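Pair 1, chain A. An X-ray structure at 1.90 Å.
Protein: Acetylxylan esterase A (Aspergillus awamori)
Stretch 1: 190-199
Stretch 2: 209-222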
# COMPACT_ATOMS: atom_id res chain seq x y z
N SER A 190 6.76 -0.87 0.36
CA SER A 190 6.54 -0.20 -0.91
C SER A 190 6.81 1.28 -0.79
O SER A 190 6.40 1.91 0.20
CB SER A 190 5.06 -0.42 -1.20
OG SER A 190 4.71 0.11 -2.43
N ARG A 191 7.47 1.87 -1.79
CA ARG A 191 7.57 3.34 -1.90
C ARG A 191 7.19 3.79 -3.33
O ARG A 191 7.32 2.98 -4.28
CB ARG A 191 8.98 3.78 -1.60
CG ARG A 191 9.59 3.24 -0.29
CD ARG A 191 11.05 3.68 -0.14
NE ARG A 191 11.56 3.33 1.18
CZ ARG A 191 11.54 4.13 2.24
NH1 ARG A 191 11.07 5.35 2.15
NH2 ARG A 191 11.99 3.68 3.43
N PRO A 192 6.73 5.03 -3.51
CA PRO A 192 6.38 5.40 -4.90
C PRO A 192 7.59 5.47 -5.85
O PRO A 192 8.67 5.96 -5.44
CB PRO A 192 5.75 6.80 -4.76
CG PRO A 192 6.28 7.33 -3.45
CD PRO A 192 6.45 6.12 -2.56
N ARG A 193 7.39 5.05 -7.09
CA ARG A 193 8.34 5.31 -8.18
C ARG A 193 8.39 6.84 -8.38
O ARG A 193 7.35 7.47 -8.55
CB ARG A 193 7.89 4.61 -9.43
CG ARG A 193 7.75 3.12 -9.33
CD ARG A 193 7.23 2.52 -10.66
NE ARG A 193 5.78 2.74 -10.89
CZ ARG A 193 5.27 3.67 -11.69
NH1 ARG A 193 6.06 4.49 -12.34
NH2 ARG A 193 3.95 3.80 -11.82
N MET A 194 9.59 7.43 -8.34
CA MET A 194 9.78 8.86 -8.38
C MET A 194 10.20 9.36 -9.76
O MET A 194 11.13 8.83 -10.36
CB MET A 194 10.82 9.30 -7.36
CG MET A 194 10.58 8.90 -5.93
SD MET A 194 8.96 9.49 -5.30
CE MET A 194 9.24 11.22 -5.31
N GLN A 195 9.55 10.43 -10.22
CA GLN A 195 9.92 11.13 -11.45
C GLN A 195 10.10 12.58 -11.11
O GLN A 195 9.15 13.25 -10.63
CB GLN A 195 8.81 10.97 -12.49
CG GLN A 195 9.07 11.66 -13.80
CD GLN A 195 7.90 11.47 -14.76
OE1 GLN A 195 6.77 11.94 -14.50
NE2 GLN A 195 8.14 10.74 -15.85
N ILE A 196 11.31 13.09 -11.35
CA ILE A 196 11.75 14.41 -10.90
C ILE A 196 12.07 15.33 -12.10
O ILE A 196 13.03 15.06 -12.84
CB ILE A 196 13.02 14.29 -10.00
CG1 ILE A 196 12.85 13.19 -8.96
CG2 ILE A 196 13.47 15.65 -9.44
CD1 ILE A 196 11.68 13.36 -7.97
N TYR A 197 11.30 16.40 -12.28
CA TYR A 197 11.57 17.41 -13.30
C TYR A 197 12.21 18.64 -12.66
O TYR A 197 11.87 19.05 -11.56
CB TYR A 197 10.28 17.91 -13.95
CG TYR A 197 9.55 16.97 -14.88
CD1 TYR A 197 8.63 16.00 -14.40
CD2 TYR A 197 9.70 17.09 -16.26
CE1 TYR A 197 7.92 15.18 -15.30
CE2 TYR A 197 8.96 16.29 -17.15
CZ TYR A 197 8.08 15.34 -16.68
OH TYR A 197 7.38 14.58 -17.59
N HIS A 198 13.08 19.32 -13.40
CA HIS A 198 13.65 20.59 -12.95
C HIS A 198 14.18 21.33 -14.17
O HIS A 198 14.59 20.70 -15.14
CB HIS A 198 14.77 20.39 -11.92
CG HIS A 198 14.83 21.44 -10.86
ND1 HIS A 198 14.40 21.22 -9.58
CD2 HIS A 198 15.20 22.75 -10.90
CE1 HIS A 198 14.48 22.33 -8.87
NE2 HIS A 198 15.00 23.27 -9.65
N GLY A 199 14.18 22.65 -14.10
CA GLY A 199 14.72 23.48 -15.20
C GLY A 199 16.13 23.99 -14.90
O GLY A 199 16.43 24.35 -13.76
N ASN A 209 19.32 21.47 -6.57
CA ASN A 209 18.24 20.73 -5.94
C ASN A 209 17.71 19.62 -6.78
O ASN A 209 17.25 18.61 -6.25
CB ASN A 209 17.11 21.68 -5.55
CG ASN A 209 17.52 22.60 -4.44
OD1 ASN A 209 17.90 22.14 -3.35
ND2 ASN A 209 17.37 23.90 -4.67
N TYR A 210 17.79 19.72 -8.11
CA TYR A 210 17.46 18.58 -8.91
C TYR A 210 18.39 17.45 -8.61
O TYR A 210 17.99 16.29 -8.47
CB TYR A 210 17.51 18.93 -10.43
CG TYR A 210 17.48 17.75 -11.36
CD1 TYR A 210 16.29 17.13 -11.70
CD2 TYR A 210 18.65 17.29 -11.98
CE1 TYR A 210 16.27 16.06 -12.55
CE2 TYR A 210 18.63 16.23 -12.86
CZ TYR A 210 17.45 15.61 -13.15
OH TYR A 210 17.41 14.54 -14.02
N TYR A 211 19.69 17.75 -8.55
CA TYR A 211 20.67 16.66 -8.38
C TYR A 211 20.58 16.09 -6.97
O TYR A 211 20.70 14.90 -6.79
CB TYR A 211 22.09 17.16 -8.71
CG TYR A 211 22.19 17.54 -10.18
CD1 TYR A 211 22.25 16.57 -11.17
CD2 TYR A 211 22.10 18.88 -10.58
CE1 TYR A 211 22.32 16.94 -12.53
CE2 TYR A 211 22.13 19.24 -11.91
CZ TYR A 211 22.23 18.26 -12.88
OH TYR A 211 22.24 18.62 -14.21
N GLU A 212 20.36 16.97 -5.99
CA GLU A 212 20.18 16.54 -4.57
C GLU A 212 18.99 15.61 -4.41
O GLU A 212 19.03 14.67 -3.66
CB GLU A 212 20.07 17.73 -3.67
CG GLU A 212 21.32 18.61 -3.68
CD GLU A 212 22.61 17.77 -3.53
OE1 GLU A 212 22.84 17.19 -2.44
OE2 GLU A 212 23.37 17.68 -4.53
N THR A 213 17.93 15.86 -5.16
CA THR A 213 16.73 15.00 -5.13
C THR A 213 16.97 13.65 -5.78
O THR A 213 16.53 12.61 -5.28
CB THR A 213 15.52 15.72 -5.79
OG1 THR A 213 15.27 16.99 -5.13
CG2 THR A 213 14.29 14.86 -5.73
N CYS A 214 17.66 13.64 -6.93
CA CYS A 214 17.96 12.40 -7.60
C CYS A 214 18.92 11.55 -6.76
O CYS A 214 18.76 10.34 -6.69
CB CYS A 214 18.55 12.70 -8.98
SG CYS A 214 17.30 13.30 -10.19
N LYS A 215 19.88 12.20 -6.12
CA LYS A 215 20.75 11.56 -5.11
C LYS A 215 19.91 10.90 -4.03
O LYS A 215 20.06 9.69 -3.75
CB LYS A 215 21.66 12.58 -4.46
CG LYS A 215 22.87 13.05 -5.29
CD LYS A 215 23.50 14.22 -4.61
CE LYS A 215 24.82 14.65 -5.20
NZ LYS A 215 25.33 15.81 -4.40
N GLN A 216 19.01 11.69 -3.43
CA GLN A 216 18.14 11.18 -2.35
C GLN A 216 17.44 9.89 -2.73
O GLN A 216 17.60 8.86 -2.04
CB GLN A 216 17.12 12.22 -1.96
CG GLN A 216 16.15 11.74 -0.89
CD GLN A 216 15.41 12.91 -0.26
OE1 GLN A 216 14.62 13.57 -0.91
NE2 GLN A 216 15.71 13.20 1.00
N TRP A 217 16.73 9.89 -3.86
CA TRP A 217 15.99 8.71 -4.24
C TRP A 217 16.84 7.55 -4.70
O TRP A 217 16.49 6.40 -4.44
CB TRP A 217 14.84 9.02 -5.22
CG TRP A 217 13.86 10.00 -4.62
CD1 TRP A 217 13.58 11.25 -5.06
CD2 TRP A 217 13.11 9.83 -3.41
NE1 TRP A 217 12.67 11.87 -4.22
CE2 TRP A 217 12.36 11.01 -3.21
CE3 TRP A 217 12.99 8.79 -2.48
CZ2 TRP A 217 11.50 11.18 -2.11
CZ3 TRP A 217 12.13 8.96 -1.38
CH2 TRP A 217 11.41 10.12 -1.21
N ALA A 218 17.95 7.85 -5.37
CA ALA A 218 18.97 6.84 -5.67
C ALA A 218 19.40 6.14 -4.37
O ALA A 218 19.38 4.94 -4.30
CB ALA A 218 20.18 7.48 -6.36
N GLY A 219 19.74 6.90 -3.35
CA GLY A 219 20.18 6.31 -2.06
C GLY A 219 19.05 5.47 -1.48
O GLY A 219 19.27 4.31 -1.06
N VAL A 220 17.82 6.02 -1.51
CA VAL A 220 16.67 5.32 -0.92
C VAL A 220 16.45 3.97 -1.62
O VAL A 220 16.18 2.92 -0.98
CB VAL A 220 15.41 6.23 -0.96
CG1 VAL A 220 14.13 5.47 -0.70
CG2 VAL A 220 15.56 7.34 0.06
N PHE A 221 16.56 3.97 -2.95
CA PHE A 221 16.22 2.74 -3.67
C PHE A 221 17.43 1.80 -3.87
O PHE A 221 17.29 0.74 -4.42
CB PHE A 221 15.55 3.08 -5.01
CG PHE A 221 14.13 3.57 -4.85
CD1 PHE A 221 13.12 2.67 -4.52
CD2 PHE A 221 13.84 4.92 -4.92
CE1 PHE A 221 11.81 3.11 -4.35
CE2 PHE A 221 12.54 5.37 -4.74
CZ PHE A 221 11.55 4.47 -4.47
N GLY A 222 18.59 2.21 -3.44
CA GLY A 222 19.76 1.31 -3.61
C GLY A 222 20.40 1.39 -5.00
O GLY A 222 21.16 0.48 -5.36

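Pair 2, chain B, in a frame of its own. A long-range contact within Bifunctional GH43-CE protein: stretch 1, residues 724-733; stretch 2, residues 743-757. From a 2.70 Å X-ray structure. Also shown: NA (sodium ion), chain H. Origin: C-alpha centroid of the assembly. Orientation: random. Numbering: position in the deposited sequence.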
# COMPACT_ATOMS: atom_id res chain seq x y z
N ASN B 724 -34.97 -26.26 8.96
CA ASN B 724 -33.99 -25.69 9.91
C ASN B 724 -32.84 -24.98 9.17
O ASN B 724 -31.89 -24.53 9.81
CB ASN B 724 -33.48 -26.78 10.85
CG ASN B 724 -34.60 -27.52 11.55
OD1 ASN B 724 -34.66 -28.75 11.52
ND2 ASN B 724 -35.51 -26.78 12.16
N ASP B 725 -32.95 -24.88 7.84
CA ASP B 725 -32.09 -24.03 7.02
C ASP B 725 -32.38 -22.58 7.37
O ASP B 725 -33.35 -22.30 8.06
CB ASP B 725 -32.27 -24.36 5.53
CG ASP B 725 -31.69 -25.70 5.11
OD1 ASP B 725 -31.12 -26.41 5.97
OD2 ASP B 725 -31.79 -26.03 3.91
N PRO B 726 -31.53 -21.60 6.97
CA PRO B 726 -31.78 -20.19 7.29
C PRO B 726 -32.93 -19.55 6.50
O PRO B 726 -33.44 -20.13 5.55
CB PRO B 726 -30.46 -19.49 6.91
CG PRO B 726 -29.46 -20.61 6.72
CD PRO B 726 -30.27 -21.79 6.24
N LYS B 727 -33.30 -18.33 6.91
CA LYS B 727 -34.24 -17.48 6.18
C LYS B 727 -33.55 -16.92 4.93
O LYS B 727 -32.37 -16.56 4.97
CB LYS B 727 -34.73 -16.34 7.07
CG LYS B 727 -36.16 -16.46 7.57
CD LYS B 727 -36.40 -17.61 8.52
CE LYS B 727 -37.85 -18.04 8.56
NZ LYS B 727 -38.76 -16.92 8.91
N PHE B 728 -34.30 -16.83 3.83
CA PHE B 728 -33.79 -16.34 2.55
C PHE B 728 -34.54 -15.07 2.12
O PHE B 728 -35.66 -14.84 2.54
CB PHE B 728 -33.95 -17.41 1.46
CG PHE B 728 -32.95 -18.53 1.56
CD1 PHE B 728 -33.11 -19.54 2.49
CD2 PHE B 728 -31.83 -18.56 0.73
CE1 PHE B 728 -32.18 -20.57 2.59
CE2 PHE B 728 -30.90 -19.58 0.84
CZ PHE B 728 -31.08 -20.58 1.76
N ILE B 729 -33.89 -14.26 1.29
CA ILE B 729 -34.57 -13.24 0.50
C ILE B 729 -34.06 -13.36 -0.94
O ILE B 729 -32.89 -13.10 -1.19
CB ILE B 729 -34.35 -11.83 1.07
CG1 ILE B 729 -35.13 -11.62 2.37
CG2 ILE B 729 -34.69 -10.76 0.04
CD1 ILE B 729 -35.29 -10.18 2.79
N VAL B 730 -34.93 -13.76 -1.86
CA VAL B 730 -34.59 -13.88 -3.27
C VAL B 730 -35.10 -12.63 -3.98
O VAL B 730 -36.22 -12.20 -3.72
CB VAL B 730 -35.16 -15.17 -3.88
CG1 VAL B 730 -34.77 -15.30 -5.35
CG2 VAL B 730 -34.74 -16.40 -3.10
N ILE B 731 -34.27 -12.08 -4.87
CA ILE B 731 -34.58 -10.84 -5.62
C ILE B 731 -34.21 -11.05 -7.10
O ILE B 731 -33.15 -11.60 -7.40
CB ILE B 731 -33.83 -9.63 -5.02
CG1 ILE B 731 -34.04 -9.53 -3.50
CG2 ILE B 731 -34.23 -8.35 -5.74
CD1 ILE B 731 -33.34 -8.35 -2.86
N HIS B 732 -35.08 -10.59 -8.01
CA HIS B 732 -34.93 -10.85 -9.44
C HIS B 732 -35.79 -9.89 -10.27
O HIS B 732 -36.97 -9.71 -9.98
CB HIS B 732 -35.29 -12.30 -9.78
CG HIS B 732 -34.56 -12.83 -10.96
ND1 HIS B 732 -33.88 -14.03 -10.94
CD2 HIS B 732 -34.38 -12.32 -12.20
CE1 HIS B 732 -33.32 -14.24 -12.11
NE2 HIS B 732 -33.61 -13.20 -12.90
N GLY B 733 -35.19 -9.32 -11.31
CA GLY B 733 -35.87 -8.46 -12.26
C GLY B 733 -36.75 -9.25 -13.23
O GLY B 733 -36.52 -10.44 -13.45
N GLN B 743 -36.08 -18.88 -12.55
CA GLN B 743 -35.07 -19.50 -11.67
C GLN B 743 -35.29 -19.09 -10.20
O GLN B 743 -35.36 -19.94 -9.32
CB GLN B 743 -33.66 -19.10 -12.13
CG GLN B 743 -33.26 -19.79 -13.42
CD GLN B 743 -33.08 -21.27 -13.24
OE1 GLN B 743 -32.61 -21.74 -12.20
NE2 GLN B 743 -33.46 -22.03 -14.25
N SER B 744 -35.38 -17.78 -9.96
CA SER B 744 -35.64 -17.24 -8.63
C SER B 744 -36.96 -17.78 -8.07
O SER B 744 -37.02 -18.15 -6.89
CB SER B 744 -35.60 -15.73 -8.62
OG SER B 744 -34.29 -15.26 -8.35
N ILE B 745 -38.00 -17.86 -8.91
CA ILE B 745 -39.37 -18.25 -8.48
C ILE B 745 -39.40 -19.74 -8.12
O ILE B 745 -39.96 -20.11 -7.09
CB ILE B 745 -40.43 -17.87 -9.53
CG1 ILE B 745 -40.44 -16.36 -9.80
CG2 ILE B 745 -41.81 -18.36 -9.09
CD1 ILE B 745 -41.22 -15.94 -11.02
N PHE B 746 -38.81 -20.59 -8.97
CA PHE B 746 -38.57 -22.00 -8.64
C PHE B 746 -38.01 -22.12 -7.21
O PHE B 746 -38.47 -22.94 -6.43
CB PHE B 746 -37.56 -22.66 -9.59
CG PHE B 746 -37.96 -22.80 -11.04
CD1 PHE B 746 -39.29 -22.71 -11.44
CD2 PHE B 746 -37.00 -23.07 -12.00
CE1 PHE B 746 -39.63 -22.85 -12.77
CE2 PHE B 746 -37.35 -23.22 -13.33
CZ PHE B 746 -38.67 -23.11 -13.72
N PHE B 747 -37.01 -21.29 -6.90
CA PHE B 747 -36.28 -21.35 -5.64
C PHE B 747 -37.17 -20.85 -4.49
O PHE B 747 -37.29 -21.51 -3.47
CB PHE B 747 -34.96 -20.57 -5.76
CG PHE B 747 -34.05 -20.64 -4.56
CD1 PHE B 747 -33.79 -21.84 -3.92
CD2 PHE B 747 -33.43 -19.49 -4.08
CE1 PHE B 747 -32.95 -21.89 -2.82
CE2 PHE B 747 -32.58 -19.55 -2.99
CZ PHE B 747 -32.34 -20.75 -2.36
N SER B 748 -37.79 -19.68 -4.67
CA SER B 748 -38.62 -19.08 -3.61
C SER B 748 -39.81 -19.99 -3.26
O SER B 748 -40.19 -20.05 -2.09
CB SER B 748 -39.07 -17.69 -3.97
OG SER B 748 -38.95 -17.46 -5.36
N GLU B 749 -40.39 -20.69 -4.24
CA GLU B 749 -41.52 -21.60 -3.97
C GLU B 749 -41.03 -22.78 -3.12
O GLU B 749 -41.65 -23.14 -2.13
CB GLU B 749 -42.21 -22.10 -5.24
CG GLU B 749 -43.11 -21.07 -5.91
CD GLU B 749 -44.18 -20.43 -5.03
OE1 GLU B 749 -45.35 -20.92 -5.04
OE2 GLU B 749 -43.85 -19.41 -4.38
N ALA B 750 -39.91 -23.38 -3.53
CA ALA B 750 -39.35 -24.53 -2.83
C ALA B 750 -39.11 -24.17 -1.36
O ALA B 750 -39.46 -24.95 -0.46
CB ALA B 750 -38.09 -24.99 -3.52
N LEU B 751 -38.55 -22.98 -1.14
CA LEU B 751 -38.23 -22.45 0.20
C LEU B 751 -39.52 -22.22 1.00
O LEU B 751 -39.71 -22.82 2.06
CB LEU B 751 -37.45 -21.14 0.04
CG LEU B 751 -36.02 -21.26 -0.47
CD1 LEU B 751 -35.51 -19.92 -0.97
CD2 LEU B 751 -35.10 -21.81 0.61
N ARG B 752 -40.40 -21.36 0.48
CA ARG B 752 -41.60 -20.91 1.20
C ARG B 752 -42.43 -22.10 1.69
O ARG B 752 -43.11 -22.00 2.71
CB ARG B 752 -42.48 -20.04 0.31
CG ARG B 752 -43.63 -19.35 1.04
CD ARG B 752 -44.38 -18.42 0.11
NE ARG B 752 -45.04 -19.19 -0.93
CZ ARG B 752 -46.19 -19.85 -0.76
NH1 ARG B 752 -46.87 -19.71 0.36
NH2 ARG B 752 -46.65 -20.63 -1.72
N ALA B 753 -42.35 -23.22 0.95
CA ALA B 753 -43.05 -24.46 1.26
C ALA B 753 -42.56 -25.03 2.60
O ALA B 753 -43.28 -25.77 3.24
CB ALA B 753 -42.85 -25.47 0.15
N GLN B 754 -41.31 -24.72 2.97
CA GLN B 754 -40.70 -25.21 4.20
C GLN B 754 -40.38 -24.04 5.14
O GLN B 754 -39.69 -24.21 6.14
CB GLN B 754 -39.49 -26.09 3.84
CG GLN B 754 -39.77 -27.01 2.66
CD GLN B 754 -39.36 -28.45 2.87
OE1 GLN B 754 -38.28 -28.75 3.35
NE2 GLN B 754 -40.25 -29.35 2.47
N GLY B 755 -40.90 -22.86 4.81
CA GLY B 755 -41.01 -21.72 5.72
C GLY B 755 -39.77 -20.84 5.70
O GLY B 755 -39.62 -19.98 6.57
N ARG B 756 -38.91 -21.04 4.70
CA ARG B 756 -37.56 -20.47 4.67
C ARG B 756 -37.59 -19.08 4.03
O ARG B 756 -36.91 -18.17 4.49
CB ARG B 756 -36.60 -21.40 3.92
CG ARG B 756 -36.40 -22.75 4.60
CD ARG B 756 -35.98 -22.60 6.06
NE ARG B 756 -37.11 -22.41 6.96
CZ ARG B 756 -37.06 -21.79 8.13
NH1 ARG B 756 -35.92 -21.27 8.55
NH2 ARG B 756 -38.14 -21.68 8.88
N LEU B 757 -38.38 -18.92 2.96
CA LEU B 757 -38.48 -17.64 2.27
C LEU B 757 -39.06 -16.58 3.21
O LEU B 757 -40.20 -16.71 3.69
CB LEU B 757 -39.35 -17.81 1.02
CG LEU B 757 -39.36 -16.60 0.08
CD1 LEU B 757 -38.01 -16.45 -0.61
CD2 LEU B 757 -40.47 -16.72 -0.95
NA NA H . -30.39 -28.53 4.35

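In both pairs a strand packs against a helix that runs nearly antiparallel to it. The axes of strand and helix approach to 8.8 Å at 168° in pair 1 and to 8.5 Å at 158° in pair 2, and 14 central residues superpose with an RMSD of 0.9 Å. The strands alternate in the same way: Met194(A), Ile196(A) and His198(A) fall on Phe728(B), Val730(B) and His732(B), and these residues supply most of the strand surface covered by the other stretch, while Gln195(A) and Tyr197(A), like Ile729(B) and Ile731(B), point away from it.

The first inward position within the strands pairs Met194(A) with Phe728(B), whose side-chain centres lie only 0.9 Å apart. Opposite them the helix offers Trp217(A) and its match Leu751(B), so the aromatic ring and the aliphatic chain exchange sides. In pair 1 the methionine lies over the indole, with Met194(A) CG 3.7 Å from the centroid of the five-membered ring of Trp217(A) and Met194(A) SD 4.5 Å from that of the six-membered ring. In pair 2 the strand carries the ring, and Leu751(B) CD2 sits over its face, 4.0 Å from the Phe728(B) centroid.

One turn earlier in the helix, Thr213(A) matches Phe747(B). The threonine is small and its OG1 bonds back to Asn209(A) O at 2.8 Å, leaving the methyl to meet the strand: Thr213(A) CG2 is 3.8 Å from Ile196(A) CD1. The matching phenylalanine reaches further, directing its edge toward the face of Phe728(B) in an offset edge-to-face pair with centroids 5.4 Å apart and planes at 84°.

Ile196(A) and Val730(B), the central inward pair, coincide to 0.3 Å at CA. The longer isoleucine spreads among several helix residues, with Ile196(A) CG2 3.9 Å from Tyr210(A) CD1 and Ile196(A) CD1 4.1 Å from Trp217(A) CD1. Around the shorter valine, Phe747(B) is larger than its match Thr213(A), whereas Leu751(B) is smaller than Trp217(A): Val730(B) CG2 lies 3.5 Å from Phe747(B) CD2 and 4.2 Å from Leu751(B) CD1.

At the last inward position both strands carry histidine, but the contacts across the stretches differ. His198(A) makes no hydrogen bond to stretch 2, its CB lying 3.4 Å from Tyr210(A) CB. His732(B) ND1 instead hydrogen-bonds Ser744(B) OG at 2.9 Å, with either group a possible donor.

The other end of the contact also differs. Arg191(A) CD lies 3.6 Å from Val220(A) CG1; the matching Asp725(B) points sideways, and Gln754(B), matching Val220(A), points toward the strand stretch without touching it. Phe221(A) falls on Gly755(B). Pro192(A) O, just before the strand, lies at the edge of the Phe221(A) ring, 3.4 Å from Phe221(A) CZ, whereas the glycine, at positive phi, closes a type I turn. In pair 2, Arg756(B) O then accepts a hydrogen bond from Phe728(B) N at 3.0 Å, and Arg756(B) NH1 donates to Asp725(B) O at 2.8 Å.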